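Local coordinates for putative lipoprotein LppA (Mycobacterium tuberculosis, PDB 2V7S), which is of unknown function but belongs to a family of putative membrane-anchored lipoproteins confined to pathogenic mycobacteria, at residues A[165-173]-A[181-189]. Numbering follows the deposited sequence.
Sequences QGNGYEFRL and LNITGDCFL
With CG of Phe171 and CG1 of Ile183 each turned anti to its own carbonyl carbon (chi1 -66° and -51°), ring and branched chain meet on one side of an antiparallel beta hairpin. Strands 169-175 and 179-184 form it, in the middle of the six-stranded sheet. Methyl CG2 of Ile183 sits over the Phe171 ring, 3.8 Å from the centroid and close to its normal, a CH-pi contact; CD1 of Ile183 reaches CD2 and CE2 of Phe171. Leu173 and Leu181 share this face, which helices 59-80 and 128-143 cover: Ile183 rests on Leu66 and Ala70, Phe171 on Val138 and Ala142. Two hydrogen-bonded pairs, Glu170 with Thr184 and Arg172 with Asn182, hold the strands through four fairly straight backbone bonds, the Arg172 N to Asn182 O bond measuring 2.8 Å. Their side chains point to the other face, where one water donates to Arg172 O and accepts from Asn182 ND2 (2.7 Å), while Asn182 OD1 is hydrogen-bonded to Ser119 OG. The extended Arg172 chain leads off to a salt bridge with Asp161. Beyond Thr184 the pairing ends, and the type I' turn from Gly166 to Tyr169 joins strand 169-175 to strand 160-166. The Tyr169 ring lies against the backbone of Gly185 and Asp186: Gly185 CA comes within 3.5 Å of Tyr169 CD2, and Asp186 N stands over the ring centre, 3.8 Å above its plane. The Asp186 carboxylate, its plane 55° from the ring, is salt-bridged to Lys56 and hydrogen-bonded to Thr37 of the second subunit, so this end of the contact meets the dimer partner. Cys187 follows, tied to Cys104 by a disulfide. Tyr169 OH meets the edge of the Phe188 ring, near its plane, 3.5 Å from Phe188 CZ.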
loop_
_atom_site.group_PDB
_atom_site.type_symbol
_atom_site.label_atom_id
_atom_site.label_comp_id
_atom_site.label_asym_id
_atom_site.label_seq_id
_atom_site.Cartn_x
_atom_site.Cartn_y
_atom_site.Cartn_z
ATOM N N GLN A 165 7.730 14.350 -20.198
ATOM C CA GLN A 165 7.771 13.379 -19.108
ATOM C C GLN A 165 7.590 11.963 -19.619
ATOM O O GLN A 165 7.100 11.732 -20.716
ATOM C CB GLN A 165 6.638 13.614 -18.104
ATOM C CG GLN A 165 6.459 14.994 -17.581
ATOM C CD GLN A 165 5.190 15.090 -16.773
ATOM O OE1 GLN A 165 4.588 14.062 -16.434
ATOM N NE2 GLN A 165 4.783 16.309 -16.440
ATOM N N GLY A 166 7.967 11.014 -18.773
ATOM C CA GLY A 166 7.791 9.612 -19.083
ATOM C C GLY A 166 8.795 8.833 -18.268
ATOM O O GLY A 166 9.889 9.337 -17.977
ATOM N N ASN A 167 8.418 7.604 -17.900
ATOM C CA ASN A 167 9.325 6.692 -17.234
ATOM C C ASN A 167 9.702 7.258 -15.866
ATOM O O ASN A 167 10.724 6.904 -15.275
ATOM C CB ASN A 167 10.539 6.448 -18.140
ATOM C CG ASN A 167 11.352 5.207 -17.751
ATOM O OD1 ASN A 167 10.808 4.206 -17.263
ATOM N ND2 ASN A 167 12.662 5.252 -18.024
ATOM N N GLY A 168 8.836 8.109 -15.331
ATOM C CA GLY A 168 9.117 8.747 -14.050
ATOM C C GLY A 168 10.084 9.938 -14.088
ATOM O O GLY A 168 10.358 10.525 -13.029
ATOM N N TYR A 169 10.536 10.327 -15.285
ATOM C CA TYR A 169 11.340 11.563 -15.461
ATOM C C TYR A 169 10.492 12.728 -15.926
ATOM O O TYR A 169 9.379 12.541 -16.501
ATOM C CB TYR A 169 12.510 11.362 -16.449
ATOM C CG TYR A 169 13.499 10.331 -15.982
ATOM C CD1 TYR A 169 13.193 8.959 -16.087
ATOM C CD2 TYR A 169 14.739 10.705 -15.441
ATOM C CE1 TYR A 169 14.092 7.992 -15.683
ATOM C CE2 TYR A 169 15.637 9.726 -14.991
ATOM C CZ TYR A 169 15.276 8.378 -15.117
ATOM O OH TYR A 169 16.123 7.391 -14.720
ATOM N N GLU A 170 10.999 13.941 -15.657
ATOM C CA GLU A 170 10.333 15.145 -16.140
ATOM C C GLU A 170 11.419 16.166 -16.470
ATOM O O GLU A 170 12.248 16.442 -15.629
ATOM C CB GLU A 170 9.286 15.695 -15.135
ATOM C CG GLU A 170 8.594 17.042 -15.626
ATOM C CD GLU A 170 7.577 17.655 -14.651
ATOM O OE1 GLU A 170 7.396 17.150 -13.519
ATOM O OE2 GLU A 170 6.930 18.667 -15.003
ATOM N N PHE A 171 11.418 16.679 -17.703
ATOM C CA PHE A 171 12.378 17.701 -18.147
ATOM C C PHE A 171 11.584 18.922 -18.447
ATOM O O PHE A 171 10.627 18.845 -19.204
ATOM C CB PHE A 171 13.107 17.254 -19.426
ATOM C CG PHE A 171 14.019 16.049 -19.237
ATOM C CD1 PHE A 171 13.499 14.795 -18.927
ATOM C CD2 PHE A 171 15.401 16.176 -19.390
ATOM C CE1 PHE A 171 14.355 13.688 -18.768
ATOM C CE2 PHE A 171 16.244 15.081 -19.207
ATOM C CZ PHE A 171 15.726 13.846 -18.905
ATOM N N ARG A 172 11.986 20.074 -17.899
ATOM C CA ARG A 172 11.191 21.289 -18.095
ATOM C C ARG A 172 12.072 22.508 -18.379
ATOM O O ARG A 172 12.987 22.828 -17.608
ATOM C CB ARG A 172 10.337 21.588 -16.865
ATOM C CG ARG A 172 9.225 22.586 -17.191
ATOM C CD ARG A 172 8.348 22.855 -15.983
ATOM N NE ARG A 172 7.241 23.726 -16.352
ATOM C CZ ARG A 172 6.349 24.214 -15.495
ATOM N NH1 ARG A 172 5.372 24.988 -15.941
ATOM N NH2 ARG A 172 6.447 23.939 -14.192
ATOM N N LEU A 173 11.763 23.155 -19.493
ATOM C CA LEU A 173 12.364 24.391 -19.883
ATOM C C LEU A 173 11.261 25.437 -19.749
ATOM O O LEU A 173 10.287 25.420 -20.499
ATOM C CB LEU A 173 12.869 24.272 -21.338
ATOM C CG LEU A 173 13.573 25.452 -21.996
ATOM C CD1 LEU A 173 14.936 25.598 -21.342
ATOM C CD2 LEU A 173 13.746 25.212 -23.515
ATOM N N LEU A 181 16.191 25.534 -16.867
ATOM C CA LEU A 181 15.984 24.151 -17.165
ATOM C C LEU A 181 15.982 23.364 -15.845
ATOM O O LEU A 181 16.929 23.485 -15.018
ATOM C CB LEU A 181 17.151 23.644 -18.081
ATOM C CG LEU A 181 17.312 22.147 -18.279
ATOM C CD1 LEU A 181 16.093 21.586 -19.044
ATOM C CD2 LEU A 181 18.635 21.777 -19.030
ATOM N N ASN A 182 14.949 22.520 -15.658
ATOM C CA ASN A 182 14.938 21.640 -14.509
ATOM C C ASN A 182 14.658 20.212 -14.928
ATOM O O ASN A 182 14.035 19.990 -15.956
ATOM C CB ASN A 182 13.917 22.102 -13.493
ATOM C CG ASN A 182 14.418 23.268 -12.692
ATOM O OD1 ASN A 182 15.202 23.087 -11.749
ATOM N ND2 ASN A 182 13.985 24.475 -13.060
ATOM N N ILE A 183 15.173 19.275 -14.139
ATOM C CA ILE A 183 14.963 17.871 -14.415
ATOM C C ILE A 183 14.744 17.160 -13.096
ATOM O O ILE A 183 15.546 17.325 -12.148
ATOM C CB ILE A 183 16.199 17.218 -15.131
ATOM C CG1 ILE A 183 16.667 18.020 -16.362
ATOM C CG2 ILE A 183 15.898 15.741 -15.526
ATOM C CD1 ILE A 183 18.004 17.550 -16.910
ATOM N N THR A 184 13.709 16.330 -13.058
ATOM C CA THR A 184 13.477 15.462 -11.924
ATOM C C THR A 184 13.484 14.048 -12.462
ATOM O O THR A 184 12.947 13.782 -13.548
ATOM C CB THR A 184 12.108 15.771 -11.282
ATOM O OG1 THR A 184 12.119 17.135 -10.871
ATOM C CG2 THR A 184 11.873 14.913 -10.043
ATOM N N GLY A 185 14.103 13.152 -11.718
ATOM C CA GLY A 185 14.201 11.767 -12.191
ATOM C C GLY A 185 13.152 10.860 -11.583
ATOM O O GLY A 185 12.277 11.275 -10.835
ATOM N N ASP A 186 13.246 9.587 -11.946
ATOM C CA ASP A 186 12.425 8.562 -11.393
ATOM C C ASP A 186 12.873 8.360 -9.936
ATOM O O ASP A 186 13.850 8.978 -9.507
ATOM C CB ASP A 186 12.646 7.301 -12.241
ATOM C CG ASP A 186 11.691 6.184 -11.907
ATOM O OD1 ASP A 186 10.656 6.430 -11.294
ATOM O OD2 ASP A 186 11.973 5.050 -12.315
ATOM N N CYS A 187 12.150 7.507 -9.199
ATOM C CA CYS A 187 12.411 7.198 -7.808
ATOM C C CYS A 187 13.596 6.228 -7.724
ATOM O O CYS A 187 13.661 5.262 -8.507
ATOM C CB CYS A 187 11.131 6.577 -7.161
ATOM S SG CYS A 187 11.336 6.185 -5.405
ATOM N N PHE A 188 14.550 6.491 -6.825
ATOM C CA PHE A 188 15.688 5.551 -6.616
ATOM C C PHE A 188 15.867 5.402 -5.130
ATOM O O PHE A 188 15.688 6.350 -4.417
ATOM C CB PHE A 188 17.026 6.091 -7.189
ATOM C CG PHE A 188 17.055 6.212 -8.695
ATOM C CD1 PHE A 188 16.424 7.288 -9.328
ATOM C CD2 PHE A 188 17.696 5.249 -9.485
ATOM C CE1 PHE A 188 16.405 7.397 -10.738
ATOM C CE2 PHE A 188 17.717 5.365 -10.909
ATOM C CZ PHE A 188 17.060 6.468 -11.519
ATOM N N LEU A 189 16.223 4.202 -4.682
ATOM C CA LEU A 189 16.627 3.956 -3.305
ATOM C C LEU A 189 17.875 4.745 -2.972
ATOM O O LEU A 189 18.810 4.829 -3.773
ATOM C CB LEU A 189 16.936 2.445 -3.119
ATOM C CG LEU A 189 15.854 1.395 -3.429
ATOM C CD1 LEU A 189 16.340 -0.046 -3.186
ATOM C CD2 LEU A 189 14.663 1.688 -2.495
HETATM O O HOH W 1 11.337 18.972 -13.590
HETATM O O HOH W 2 12.609 24.749 -15.389
#